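Local coordinates for receptor-type adenylate cyclase gresag 4.3 (Trypanosoma brucei, PDB 1FX4), which catalyses the conversion of ATP to 3',5'-cyclic AMP and diphosphate through its magnesium-dependent cytoplasmic class III cyclase domain, the part described here, at residues V95-S98 and Y99-F102; A118-P122 and E123-R127; A39-H42 and R43-S47; L81-C84 and F85-D89; G188-R191 and N192-D195. All blocks are in the same frame, centred on the assembly; numbering follows the deposited sequence.

Contact 1: V95-S98 and Y99-F102; sequences VDES and YREF. Unlike the reference sequence in segment 95-98: Val95 (reference Leu).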
loop_
_atom_site.group_PDB
_atom_site.type_symbol
_atom_site.label_atom_id
_atom_site.label_comp_id
_atom_site.label_asym_id
_atom_site.label_seq_id
_atom_site.Cartn_x
_atom_site.Cartn_y
_atom_site.Cartn_z
ATOM N N VAL A 95 19.852 12.413 2.065
ATOM C CA VAL A 95 19.072 11.606 1.116
ATOM C C VAL A 95 19.879 11.400 -0.174
ATOM O O VAL A 95 19.919 10.306 -0.724
ATOM C CB VAL A 95 17.749 12.313 0.803
ATOM C CG1 VAL A 95 16.868 11.534 -0.175
ATOM C CG2 VAL A 95 16.885 12.549 2.044
ATOM N N ASP A 96 20.520 12.459 -0.641
ATOM C CA ASP A 96 21.313 12.370 -1.849
ATOM C C ASP A 96 22.530 11.484 -1.635
ATOM O O ASP A 96 22.868 10.686 -2.493
ATOM C CB ASP A 96 21.690 13.768 -2.335
ATOM C CG ASP A 96 20.486 14.512 -2.890
ATOM O OD1 ASP A 96 20.192 14.354 -4.098
ATOM O OD2 ASP A 96 19.793 15.190 -2.107
ATOM N N GLU A 97 23.147 11.588 -0.465
ATOM C CA GLU A 97 24.306 10.760 -0.161
ATOM C C GLU A 97 23.879 9.299 -0.202
ATOM O O GLU A 97 24.578 8.458 -0.784
ATOM C CB GLU A 97 24.859 11.103 1.213
ATOM C CG GLU A 97 25.335 12.517 1.321
ATOM C CD GLU A 97 26.097 12.747 2.600
ATOM O OE1 GLU A 97 27.126 12.054 2.801
ATOM O OE2 GLU A 97 25.662 13.606 3.404
ATOM N N SER A 98 22.716 9.002 0.389
ATOM C CA SER A 98 22.211 7.639 0.386
ATOM C C SER A 98 21.930 7.167 -1.035
ATOM O O SER A 98 22.325 6.071 -1.406
ATOM C CB SER A 98 20.964 7.508 1.252
ATOM O OG SER A 98 21.299 7.572 2.625
ATOM N N TYR A 99 21.276 7.997 -1.851
ATOM C CA TYR A 99 21.000 7.588 -3.230
ATOM C C TYR A 99 22.294 7.250 -3.962
ATOM O O TYR A 99 22.351 6.267 -4.697
ATOM C CB TYR A 99 20.250 8.673 -4.010
ATOM C CG TYR A 99 18.765 8.661 -3.787
ATOM C CD1 TYR A 99 18.119 9.772 -3.260
ATOM C CD2 TYR A 99 18.003 7.538 -4.115
ATOM C CE1 TYR A 99 16.742 9.784 -3.060
ATOM C CE2 TYR A 99 16.609 7.535 -3.918
ATOM C CZ TYR A 99 15.994 8.666 -3.390
ATOM O OH TYR A 99 14.638 8.677 -3.183
ATOM N N ARG A 100 23.334 8.056 -3.752
ATOM C CA ARG A 100 24.602 7.788 -4.417
ATOM C C ARG A 100 25.209 6.471 -3.910
ATOM O O ARG A 100 25.664 5.657 -4.707
ATOM C CB ARG A 100 25.553 8.975 -4.276
ATOM C CG ARG A 100 25.116 10.165 -5.147
ATOM C CD ARG A 100 26.173 11.245 -5.213
ATOM N NE ARG A 100 26.567 11.705 -3.889
ATOM C CZ ARG A 100 25.998 12.722 -3.249
ATOM N NH1 ARG A 100 25.000 13.401 -3.808
ATOM N NH2 ARG A 100 26.431 13.065 -2.047
ATOM N N GLU A 101 25.104 6.222 -2.603
ATOM C CA GLU A 101 25.604 4.974 -2.011
ATOM C C GLU A 101 24.876 3.765 -2.610
ATOM O O GLU A 101 25.499 2.757 -2.931
ATOM C CB GLU A 101 25.368 4.954 -0.502
ATOM C CG GLU A 101 26.269 5.826 0.331
ATOM C CD GLU A 101 25.889 5.760 1.802
ATOM O OE1 GLU A 101 25.876 6.825 2.470
ATOM O OE2 GLU A 101 25.571 4.644 2.280
ATOM N N PHE A 102 23.553 3.856 -2.731
ATOM C CA PHE A 102 22.758 2.756 -3.282
ATOM C C PHE A 102 23.222 2.392 -4.690
ATOM O O PHE A 102 23.289 1.214 -5.042
ATOM C CB PHE A 102 21.255 3.096 -3.301
ATOM C CG PHE A 102 20.674 3.408 -1.941
ATOM C CD1 PHE A 102 19.521 4.185 -1.833
ATOM C CD2 PHE A 102 21.278 2.951 -0.774
ATOM C CE1 PHE A 102 18.983 4.506 -0.592
ATOM C CE2 PHE A 102 20.749 3.266 0.479
ATOM C CZ PHE A 102 19.602 4.043 0.573
HETATM O O HOH W 1 22.783 5.389 3.388
#
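The first turns of helix 94-109 bring Val95 against Tyr99, one turn on, in the cyclase catalytic domain. Val95 CG1, anti to the backbone N at chi1 -180°, lies alongside the Tyr99 ring and touches CE1 at 3.4 Å; the two side chains point the same way. The ring's far end is fixed elsewhere, since Tyr99 OH is hydrogen-bonded to Glu21 O and Arg133 N. On another flank, Arg100 folds back over the preceding turn: its chain bends at chi3 (-55°) and brings one guanidinium face over Asp96 O and Glu97 CA. NH1 of Arg100 reaches Asp96 CB at 3.6 Å, while its NH2 packs on Glu97 CG at 3.6 Å. The Glu97 carboxylate is turned nearly parallel to the guanidinium (planes 8° apart), yet Glu97 OE1 stays 5.0 Å from Arg100 NH2, too far for a salt bridge, though the opposite charges probably still attract. The Asp96 carboxylate has its partners elsewhere, OD1 bonding Tyr125 OH and OD2 Gly131 N. The Phe102 ring sets one face over Ser98 O, which lies 3.1 Å above its plane, and a water joins Ser98 OG (2.7 Å) to Glu101 OE2 (3.1 Å). Ser98 OG also bonds His30 NE2. The i to i+4 backbone bonds, such as Phe102 N to Ser98 O at 2.9 Å, are those of a regular alpha-helix, here packed against helix 23-29 through Ser98, Tyr99 and Phe102.

Contact 2: A118-P122 and E123-R127; sequences ASLDP and EVYSR. Unlike the reference sequence in segment 118-122: Ser119 (reference His), Leu120 (reference Met).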
loop_
_atom_site.group_PDB
_atom_site.type_symbol
_atom_site.label_atom_id
_atom_site.label_comp_id
_atom_site.label_asym_id
_atom_site.label_seq_id
_atom_site.Cartn_x
_atom_site.Cartn_y
_atom_site.Cartn_z
ATOM N N ALA A 118 25.952 8.881 -9.293
ATOM C CA ALA A 118 27.097 8.863 -8.379
ATOM C C ALA A 118 28.424 9.212 -9.063
ATOM O O ALA A 118 29.409 9.490 -8.390
ATOM C CB ALA A 118 27.203 7.508 -7.675
ATOM N N SER A 119 28.450 9.196 -10.393
ATOM C CA SER A 119 29.665 9.540 -11.137
ATOM C C SER A 119 29.668 10.983 -11.636
ATOM O O SER A 119 30.602 11.405 -12.329
ATOM C CB SER A 119 29.896 8.579 -12.306
ATOM O OG SER A 119 30.289 7.297 -11.834
ATOM N N LEU A 120 28.632 11.738 -11.281
ATOM C CA LEU A 120 28.547 13.144 -11.663
ATOM C C LEU A 120 29.431 13.977 -10.734
ATOM O O LEU A 120 29.621 13.612 -9.571
ATOM C CB LEU A 120 27.097 13.635 -11.552
ATOM C CG LEU A 120 26.056 12.941 -12.445
ATOM C CD1 LEU A 120 24.641 13.425 -12.071
ATOM C CD2 LEU A 120 26.343 13.228 -13.904
ATOM N N ASP A 121 30.000 15.072 -11.237
ATOM C CA ASP A 121 30.803 15.943 -10.375
ATOM C C ASP A 121 29.805 16.575 -9.411
ATOM O O ASP A 121 28.638 16.768 -9.761
ATOM C CB ASP A 121 31.547 17.036 -11.167
ATOM C CG ASP A 121 32.814 16.523 -11.838
ATOM O OD1 ASP A 121 33.403 17.260 -12.646
ATOM O OD2 ASP A 121 33.237 15.384 -11.561
ATOM N N PRO A 122 30.248 16.897 -8.183
ATOM C CA PRO A 122 29.406 17.502 -7.146
ATOM C C PRO A 122 28.466 18.622 -7.594
ATOM O O PRO A 122 27.257 18.557 -7.348
ATOM C CB PRO A 122 30.436 17.998 -6.128
ATOM C CG PRO A 122 31.499 16.966 -6.228
ATOM C CD PRO A 122 31.643 16.788 -7.717
ATOM N N GLU A 123 29.017 19.645 -8.246
ATOM C CA GLU A 123 28.232 20.787 -8.711
ATOM C C GLU A 123 27.224 20.391 -9.807
ATOM O O GLU A 123 26.136 20.959 -9.911
ATOM C CB GLU A 123 29.163 21.885 -9.250
ATOM C CG GLU A 123 30.234 22.403 -8.263
ATOM C CD GLU A 123 31.406 21.429 -8.014
ATOM O OE1 GLU A 123 31.625 20.475 -8.811
ATOM O OE2 GLU A 123 32.128 21.641 -7.006
ATOM N N VAL A 124 27.621 19.441 -10.642
ATOM C CA VAL A 124 26.784 18.961 -11.736
ATOM C C VAL A 124 25.623 18.154 -11.176
ATOM O O VAL A 124 24.479 18.267 -11.635
ATOM C CB VAL A 124 27.620 18.104 -12.703
ATOM C CG1 VAL A 124 26.736 17.447 -13.754
ATOM C CG2 VAL A 124 28.682 18.984 -13.370
ATOM N N TYR A 125 25.931 17.344 -10.166
ATOM C CA TYR A 125 24.926 16.518 -9.516
ATOM C C TYR A 125 23.821 17.381 -8.914
ATOM O O TYR A 125 22.644 17.117 -9.129
ATOM C CB TYR A 125 25.575 15.662 -8.412
ATOM C CG TYR A 125 24.587 14.861 -7.595
ATOM C CD1 TYR A 125 24.381 13.512 -7.848
ATOM C CD2 TYR A 125 23.824 15.470 -6.592
ATOM C CE1 TYR A 125 23.424 12.781 -7.127
ATOM C CE2 TYR A 125 22.882 14.754 -5.872
ATOM C CZ TYR A 125 22.684 13.413 -6.151
ATOM O OH TYR A 125 21.713 12.725 -5.472
ATOM N N SER A 126 24.191 18.430 -8.185
ATOM C CA SER A 126 23.179 19.252 -7.526
ATOM C C SER A 126 22.309 20.092 -8.461
ATOM O O SER A 126 21.278 20.605 -8.051
ATOM C CB SER A 126 23.791 20.111 -6.407
ATOM O OG SER A 126 24.665 21.089 -6.927
ATOM N N ARG A 127 22.707 20.210 -9.717
ATOM C CA ARG A 127 21.925 20.969 -10.670
ATOM C C ARG A 127 20.831 20.034 -11.219
ATOM O O ARG A 127 19.783 20.506 -11.685
ATOM C CB ARG A 127 22.843 21.468 -11.808
ATOM C CG ARG A 127 22.305 22.678 -12.557
ATOM C CD ARG A 127 22.058 23.891 -11.655
ATOM N NE ARG A 127 21.526 25.013 -12.423
ATOM C CZ ARG A 127 20.348 25.601 -12.204
ATOM N NH1 ARG A 127 19.552 25.177 -11.227
ATOM N NH2 ARG A 127 19.962 26.619 -12.975
#
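Leu120, just ahead of helix 122-128, lays its side chain against the first turn of that helix. Its CB meets Tyr125 CB at 4.0 Å. From there CG sits anti to the carbonyl carbon (chi1 -62°) and the two methyls part: CD1 approaches Tyr125 CA at 4.0 Å, lying obliquely to the ring, and CD2 meets Val124 CG1 at 4.2 Å. Leu120 also touches Trp129. Asp121 occupies the N-cap position without a capping bond from its carboxylate; its backbone O takes the N-H of Tyr125 at 2.8 Å, and Pro122 O takes that of Ser126 at 3.2 Å. Glu123 bends at chi2 (74°), which curls its carboxylate back beside the proline ring, with Glu123 OE1 at 3.8 Å from Pro122 CB. The ring of Tyr125 leads off toward helix 94-109, where Arg100 makes a cation-pi contact with it; its OH, besides the Asp96 bond, meets Arg133 NH2. Chemically, the contact joins an apolar patch of Leu120, Val124 and Tyr125 to a helix start bonded through backbone carbonyls; the like-charged Asp121 OD1 and Glu123 OE1, 5.3 Å apart, would probably interact favourably with the helix dipole.

Contact 3: A39-H42 and R43-S47; sequences ATHH and RLIRS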
loop_
_atom_site.group_PDB
_atom_site.type_symbol
_atom_site.label_atom_id
_atom_site.label_comp_id
_atom_site.label_asym_id
_atom_site.label_seq_id
_atom_site.Cartn_x
_atom_site.Cartn_y
_atom_site.Cartn_z
ATOM N N ALA A 39 6.418 13.738 4.441
ATOM C CA ALA A 39 5.296 14.636 4.687
ATOM C C ALA A 39 5.387 15.783 3.675
ATOM O O ALA A 39 4.377 16.215 3.137
ATOM C CB ALA A 39 5.348 15.176 6.117
ATOM N N THR A 40 6.606 16.246 3.407
ATOM C CA THR A 40 6.829 17.328 2.443
ATOM C C THR A 40 6.428 16.817 1.055
ATOM O O THR A 40 5.725 17.496 0.305
ATOM C CB THR A 40 8.309 17.773 2.462
ATOM O OG1 THR A 40 8.614 18.307 3.759
ATOM C CG2 THR A 40 8.587 18.829 1.409
ATOM N N HIS A 41 6.854 15.593 0.749
ATOM C CA HIS A 41 6.548 14.933 -0.517
ATOM C C HIS A 41 5.034 14.933 -0.731
ATOM O O HIS A 41 4.559 15.342 -1.804
ATOM C CB HIS A 41 7.135 13.500 -0.466
ATOM C CG HIS A 41 6.520 12.527 -1.425
ATOM N ND1 HIS A 41 5.356 11.845 -1.150
ATOM C CD2 HIS A 41 6.990 12.012 -2.589
ATOM C CE1 HIS A 41 5.134 10.952 -2.100
ATOM N NE2 HIS A 41 6.113 11.033 -2.984
ATOM N N HIS A 42 4.274 14.530 0.293
ATOM C CA HIS A 42 2.807 14.507 0.161
ATOM C C HIS A 42 2.220 15.900 -0.066
ATOM O O HIS A 42 1.294 16.077 -0.856
ATOM C CB HIS A 42 2.144 13.887 1.383
ATOM C CG HIS A 42 2.196 12.391 1.397
ATOM N ND1 HIS A 42 3.237 11.681 0.843
ATOM C CD2 HIS A 42 1.322 11.470 1.869
ATOM C CE1 HIS A 42 3.005 10.387 0.971
ATOM N NE2 HIS A 42 1.847 10.230 1.591
ATOM N N ARG A 43 2.744 16.883 0.654
ATOM C CA ARG A 43 2.240 18.250 0.497
ATOM C C ARG A 43 2.515 18.783 -0.904
ATOM O O ARG A 43 1.654 19.412 -1.508
ATOM C CB ARG A 43 2.860 19.195 1.530
ATOM C CG ARG A 43 2.188 19.197 2.866
ATOM C CD ARG A 43 2.591 20.440 3.668
ATOM N NE ARG A 43 4.020 20.731 3.554
ATOM C CZ ARG A 43 4.980 20.131 4.258
ATOM N NH1 ARG A 43 4.681 19.199 5.153
ATOM N NH2 ARG A 43 6.249 20.450 4.035
ATOM N N LEU A 44 3.720 18.546 -1.421
ATOM C CA LEU A 44 4.077 19.019 -2.757
ATOM C C LEU A 44 3.182 18.378 -3.796
ATOM O O LEU A 44 2.621 19.065 -4.659
ATOM C CB LEU A 44 5.535 18.707 -3.101
ATOM C CG LEU A 44 6.629 19.342 -2.244
ATOM C CD1 LEU A 44 7.983 18.846 -2.739
ATOM C CD2 LEU A 44 6.545 20.871 -2.348
ATOM N N ILE A 45 3.043 17.056 -3.719
ATOM C CA ILE A 45 2.206 16.368 -4.686
ATOM C C ILE A 45 0.740 16.788 -4.627
ATOM O O ILE A 45 0.113 16.974 -5.655
ATOM C CB ILE A 45 2.371 14.834 -4.595
ATOM C CG1 ILE A 45 3.805 14.480 -5.009
ATOM C CG2 ILE A 45 1.337 14.143 -5.468
ATOM C CD1 ILE A 45 4.170 12.987 -4.813
ATOM N N ARG A 46 0.203 16.957 -3.427
ATOM C CA ARG A 46 -1.190 17.376 -3.293
ATOM C C ARG A 46 -1.431 18.795 -3.826
ATOM O O ARG A 46 -2.505 19.076 -4.352
ATOM C CB ARG A 46 -1.668 17.217 -1.854
ATOM C CG ARG A 46 -1.860 15.750 -1.512
ATOM C CD ARG A 46 -2.194 15.494 -0.063
ATOM N NE ARG A 46 -2.614 14.105 0.078
ATOM C CZ ARG A 46 -2.264 13.287 1.066
ATOM N NH1 ARG A 46 -1.474 13.703 2.045
ATOM N NH2 ARG A 46 -2.718 12.038 1.064
ATOM N N SER A 47 -0.421 19.660 -3.737
ATOM C CA SER A 47 -0.536 21.019 -4.276
ATOM C C SER A 47 -0.627 20.936 -5.793
ATOM O O SER A 47 -1.338 21.714 -6.424
ATOM C CB SER A 47 0.685 21.873 -3.905
ATOM O OG SER A 47 0.813 21.997 -2.499
#
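This is a set of i to i+3 and i to i+4 side-chain contacts along the middle of helix 34-51, near the magnesium site, with Ile45 over a face of His41 and arginines reaching back to Thr40 and His42. Ile45 CD1 is 3.6 Å from the centroid of the His41 ring, in a CH-pi contact displaced toward NE2. The ring is brought there by a CG anti to the backbone N (chi1 159°). His42 ND1 lies at the edge of the His41 ring, in its plane, 2.9 Å from His41 ND1; either may donate, and the bond restrains the rotation of the His41 ring. Arg46 runs extended beside His42 and presents NH1 to the ring edge, 3.6 Å from His42 CD2, with guanidinium and ring nearly perpendicular at 85°. Its charge is met elsewhere, by a salt bridge to Glu56. Arg43 bends at chi3 so that one guanidinium face lies over Thr40 CA, and its NH2 gives a weak bond of 3.2 Å to Thr40 OG1, which is also bonded to Asp36 O. Arg43 O accepts from Ser47 OG at 2.9 Å and from Ser47 N, on opposite faces of the carbonyl plane. One ND1 must donate and the other accept; this bond and the Ile45 methyl probably limit the movement of His41, whose side chain lies about 4 Å from that of magnesium ligand Asp62.

Contact 4: L81-C84 and F85-D89; sequences LQLC and FLRLD. Unlike the reference sequence in segment 81-84: Cys84 (reference Arg).
Leu81 meets Phe85 one turn later near the end of helix 71-87, the two side chains crossing at a slant. The CD2 methyl of Leu81 touches Phe85 CD1 at 3.7 Å and stands 4.2 Å from the ring centroid, an off-centre CH-pi contact. Leu81 reaches the ring because its CG is anti to the backbone N (chi1 -173°). On a different flank, Leu83 and Arg87 run side by side. Here Leu83 CD2 sits over one face of the guanidinium, 3.6 Å from Arg87 NH2, while along the extended arginine chain Arg87 CG lies 3.3 Å from Leu83 O. Beneath the side chains lie the backbone bonds, Phe85 N to Leu81 O at 3.0 Å and Leu88 N to Cys84 O at 3.0 Å; the latter is the closing turn, as Leu88 is the first residue to leave helical geometry. Farther out, Leu81 and Phe85 pack on Ile45 and Leu44 of helix 34-51 and on Val134 of the sheet, and Phe85 O accepts from Trp90 NE1. Gln82 is tied to Val134 O and to Arg222. A helix packed in this way against the central sheet and a neighbouring helix belongs to the alpha/beta fold of class III cyclase catalytic domains.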
loop_
_atom_site.group_PDB
_atom_site.type_symbol
_atom_site.label_atom_id
_atom_site.label_comp_id
_atom_site.label_asym_id
_atom_site.label_seq_id
_atom_site.Cartn_x
_atom_site.Cartn_y
_atom_site.Cartn_z
ATOM N N LEU A 81 6.198 18.005 -10.970
ATOM C CA LEU A 81 6.566 17.224 -9.797
ATOM C C LEU A 81 8.093 17.108 -9.751
ATOM O O LEU A 81 8.702 17.459 -8.755
ATOM C CB LEU A 81 5.904 15.841 -9.842
ATOM C CG LEU A 81 6.060 14.942 -8.604
ATOM C CD1 LEU A 81 5.016 13.837 -8.674
ATOM C CD2 LEU A 81 7.449 14.339 -8.507
ATOM N N GLN A 82 8.713 16.633 -10.831
ATOM C CA GLN A 82 10.167 16.480 -10.848
ATOM C C GLN A 82 10.906 17.799 -10.575
ATOM O O GLN A 82 11.873 17.833 -9.781
ATOM C CB GLN A 82 10.626 15.882 -12.168
ATOM C CG GLN A 82 10.043 14.493 -12.438
ATOM C CD GLN A 82 10.512 13.478 -11.417
ATOM O OE1 GLN A 82 11.501 13.704 -10.720
ATOM N NE2 GLN A 82 9.807 12.349 -11.327
ATOM N N LEU A 83 10.423 18.879 -11.193
ATOM C CA LEU A 83 11.039 20.184 -11.006
ATOM C C LEU A 83 10.883 20.726 -9.584
ATOM O O LEU A 83 11.830 21.266 -9.018
ATOM C CB LEU A 83 10.483 21.177 -12.030
ATOM C CG LEU A 83 10.925 20.876 -13.466
ATOM C CD1 LEU A 83 10.072 21.631 -14.462
ATOM C CD2 LEU A 83 12.419 21.217 -13.634
ATOM N N CYS A 84 9.693 20.571 -9.007
ATOM C CA CYS A 84 9.422 21.046 -7.655
ATOM C C CYS A 84 10.303 20.316 -6.651
ATOM O O CYS A 84 10.938 20.932 -5.807
ATOM C CB CYS A 84 7.944 20.844 -7.293
ATOM S SG CYS A 84 6.811 22.044 -8.130
ATOM N N PHE A 85 10.365 18.997 -6.769
ATOM C CA PHE A 85 11.192 18.197 -5.861
ATOM C C PHE A 85 12.673 18.548 -6.004
ATOM O O PHE A 85 13.415 18.569 -5.020
ATOM C CB PHE A 85 10.969 16.707 -6.133
ATOM C CG PHE A 85 9.783 16.135 -5.412
ATOM C CD1 PHE A 85 8.490 16.552 -5.708
ATOM C CD2 PHE A 85 9.960 15.164 -4.432
ATOM C CE1 PHE A 85 7.390 16.022 -5.027
ATOM C CE2 PHE A 85 8.860 14.630 -3.746
ATOM C CZ PHE A 85 7.578 15.056 -4.051
ATOM N N LEU A 86 13.104 18.851 -7.225
ATOM C CA LEU A 86 14.500 19.214 -7.468
ATOM C C LEU A 86 14.840 20.573 -6.853
ATOM O O LEU A 86 15.902 20.750 -6.260
ATOM C CB LEU A 86 14.794 19.278 -8.977
ATOM C CG LEU A 86 16.119 19.935 -9.402
ATOM C CD1 LEU A 86 17.315 19.159 -8.834
ATOM C CD2 LEU A 86 16.197 20.010 -10.905
ATOM N N ARG A 87 13.915 21.519 -6.983
ATOM C CA ARG A 87 14.139 22.873 -6.485
ATOM C C ARG A 87 13.952 23.082 -4.991
ATOM O O ARG A 87 14.548 23.995 -4.420
ATOM C CB ARG A 87 13.304 23.871 -7.298
ATOM C CG ARG A 87 13.740 23.928 -8.759
ATOM C CD ARG A 87 12.800 24.758 -9.640
ATOM N NE ARG A 87 13.233 24.731 -11.041
ATOM C CZ ARG A 87 12.429 24.888 -12.096
ATOM N NH1 ARG A 87 11.124 25.092 -11.930
ATOM N NH2 ARG A 87 12.931 24.815 -13.327
ATOM N N LEU A 88 13.177 22.216 -4.338
ATOM C CA LEU A 88 12.945 22.351 -2.906
ATOM C C LEU A 88 14.200 22.174 -2.053
ATOM O O LEU A 88 15.050 21.346 -2.370
ATOM C CB LEU A 88 11.915 21.324 -2.443
ATOM C CG LEU A 88 11.477 21.599 -1.004
ATOM C CD1 LEU A 88 10.016 22.021 -0.992
ATOM C CD2 LEU A 88 11.702 20.382 -0.124
ATOM N N ASP A 89 14.328 22.971 -0.990
ATOM C CA ASP A 89 15.447 22.821 -0.073
ATOM C C ASP A 89 14.956 21.805 0.950
ATOM O O ASP A 89 14.099 22.118 1.779
ATOM C CB ASP A 89 15.803 24.139 0.627
ATOM C CG ASP A 89 16.841 23.959 1.746
ATOM O OD1 ASP A 89 17.449 22.863 1.874
ATOM O OD2 ASP A 89 17.061 24.929 2.504
#

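Contact 5: G188-R191 and N192-D195; sequences GEDR and NQLD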
loop_
_atom_site.group_PDB
_atom_site.type_symbol
_atom_site.label_atom_id
_atom_site.label_comp_id
_atom_site.label_asym_id
_atom_site.label_seq_id
_atom_site.Cartn_x
_atom_site.Cartn_y
_atom_site.Cartn_z
ATOM N N GLY A 188 -1.199 16.992 -30.972
ATOM C CA GLY A 188 0.100 17.175 -31.603
ATOM C C GLY A 188 0.814 18.403 -31.082
ATOM O O GLY A 188 2.027 18.399 -30.889
ATOM N N GLU A 189 0.038 19.450 -30.830
ATOM C CA GLU A 189 0.534 20.719 -30.315
ATOM C C GLU A 189 1.105 20.526 -28.905
ATOM O O GLU A 189 2.175 21.050 -28.581
ATOM C CB GLU A 189 -0.631 21.704 -30.286
ATOM C CG GLU A 189 -0.314 23.142 -29.964
ATOM C CD GLU A 189 -1.554 24.017 -30.111
ATOM O OE1 GLU A 189 -1.896 24.748 -29.152
ATOM O OE2 GLU A 189 -2.205 23.951 -31.183
ATOM N N ASP A 190 0.390 19.763 -28.080
ATOM C CA ASP A 190 0.827 19.486 -26.716
ATOM C C ASP A 190 2.143 18.713 -26.706
ATOM O O ASP A 190 3.042 19.022 -25.922
ATOM C CB ASP A 190 -0.251 18.712 -25.948
ATOM C CG ASP A 190 -1.475 19.572 -25.618
ATOM O OD1 ASP A 190 -1.380 20.822 -25.680
ATOM O OD2 ASP A 190 -2.537 18.987 -25.293
ATOM N N ARG A 191 2.273 17.742 -27.606
ATOM C CA ARG A 191 3.490 16.939 -27.692
ATOM C C ARG A 191 4.713 17.776 -28.057
ATOM O O ARG A 191 5.819 17.521 -27.574
ATOM C CB ARG A 191 3.318 15.807 -28.700
ATOM C CG ARG A 191 2.425 14.687 -28.215
ATOM C CD ARG A 191 2.569 13.456 -29.098
ATOM N NE ARG A 191 2.145 13.723 -30.468
ATOM C CZ ARG A 191 0.892 13.630 -30.898
ATOM N NH1 ARG A 191 -0.077 13.266 -30.071
ATOM N NH2 ARG A 191 0.605 13.927 -32.151
ATOM N N ASN A 192 4.505 18.793 -28.886
ATOM C CA ASN A 192 5.596 19.658 -29.315
ATOM C C ASN A 192 6.055 20.627 -28.228
ATOM O O ASN A 192 7.127 21.212 -28.333
ATOM C CB ASN A 192 5.209 20.402 -30.592
ATOM C CG ASN A 192 4.959 19.458 -31.756
ATOM O OD1 ASN A 192 5.660 18.445 -31.918
ATOM N ND2 ASN A 192 3.947 19.771 -32.566
ATOM N N GLN A 193 5.245 20.793 -27.184
ATOM C CA GLN A 193 5.608 21.673 -26.074
ATOM C C GLN A 193 6.444 20.911 -25.052
ATOM O O GLN A 193 6.963 21.496 -24.110
ATOM C CB GLN A 193 4.360 22.222 -25.383
ATOM C CG GLN A 193 3.586 23.243 -26.204
ATOM C CD GLN A 193 2.390 23.805 -25.461
ATOM O OE1 GLN A 193 2.145 25.012 -25.479
ATOM N NE2 GLN A 193 1.630 22.930 -24.809
ATOM N N LEU A 194 6.580 19.607 -25.261
ATOM C CA LEU A 194 7.327 18.739 -24.351
ATOM C C LEU A 194 8.669 18.271 -24.882
ATOM O O LEU A 194 8.876 18.170 -26.092
ATOM C CB LEU A 194 6.501 17.493 -24.043
ATOM C CG LEU A 194 5.084 17.694 -23.513
ATOM C CD1 LEU A 194 4.354 16.359 -23.568
ATOM C CD2 LEU A 194 5.122 18.250 -22.102
ATOM N N ASP A 195 9.574 17.978 -23.956
ATOM C CA ASP A 195 10.890 17.463 -24.290
ATOM C C ASP A 195 10.759 15.983 -23.937
ATOM O O ASP A 195 10.632 15.631 -22.765
ATOM C CB ASP A 195 11.957 18.132 -23.424
ATOM C CG ASP A 195 13.376 17.745 -23.832
ATOM O OD1 ASP A 195 13.584 16.642 -24.397
ATOM O OD2 ASP A 195 14.294 18.553 -23.567
#
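Gly188 begins the short helix 188-192 and meets Asn192 through its carbonyl. Gly188 O accepts the backbone N-H of Asn192 at 3.2 Å. The amide ND2 of the same residue comes to 2.9 Å from Gly188 O, but its angle is too poor for a hydrogen bond. Next, Glu189 points its CB away from the following residues and contributes its carbonyl, which receives only weak bonds from the N-H groups of Asn192 and Gln193. The CG of Gln193 also rests on it, 3.5 Å from Glu189 O. Asp190 stands beside Gln193, the carboxylate and amide planes 19° apart and the side chains pointing the same way, yet Asp190 OD1 remains 3.8 Å from Gln193 NE2. Asp190 O is better used: Gln193 N bonds to it at 3.1 Å, standing above the carbonyl plane, and Leu194 CG lies 3.4 Å from Asp190 O. Arg191 bends at chi3 (-63°) so that its guanidinium returns over the start of the helix, one face over Gly188 CA; Arg191 O takes Leu194 N at 3.2 Å, again from above the plane. Leu194 packs on Phe72 and Val75 of helix 71-87. The switch from an i to i+4 bond to i to i+3 bonds, with donors off the lone-pair directions, implies a tightened, irregular helix end held by backbone polar groups, whereas the side chains add chiefly van der Waals contact.

Along the chain the order is contact 3, contact 4, contact 1, contact 2, contact 5, all in one catalytic domain. Contacts 3 and 4, on helices 34-51 and 71-87, have centres 11 Å apart and touch, His41 CD2 lying 3.4 Å from Phe85 CE2. Contacts 1 and 2, on consecutive helices 94-109 and 122-128, have centres 12 Å apart and also touch, for example Arg100 O against Ala118 CB at 3.8 Å. Leu86 of contact 4 packs on the end of contact 2, linking the pairs. Contact 5 stands apart, its centre 22 Å from contact 4, nearest of the four. Contacts 1 and 3 approach the magnesium site, while contacts 2 and 5 are surface contacts away from the annotated metal ligands.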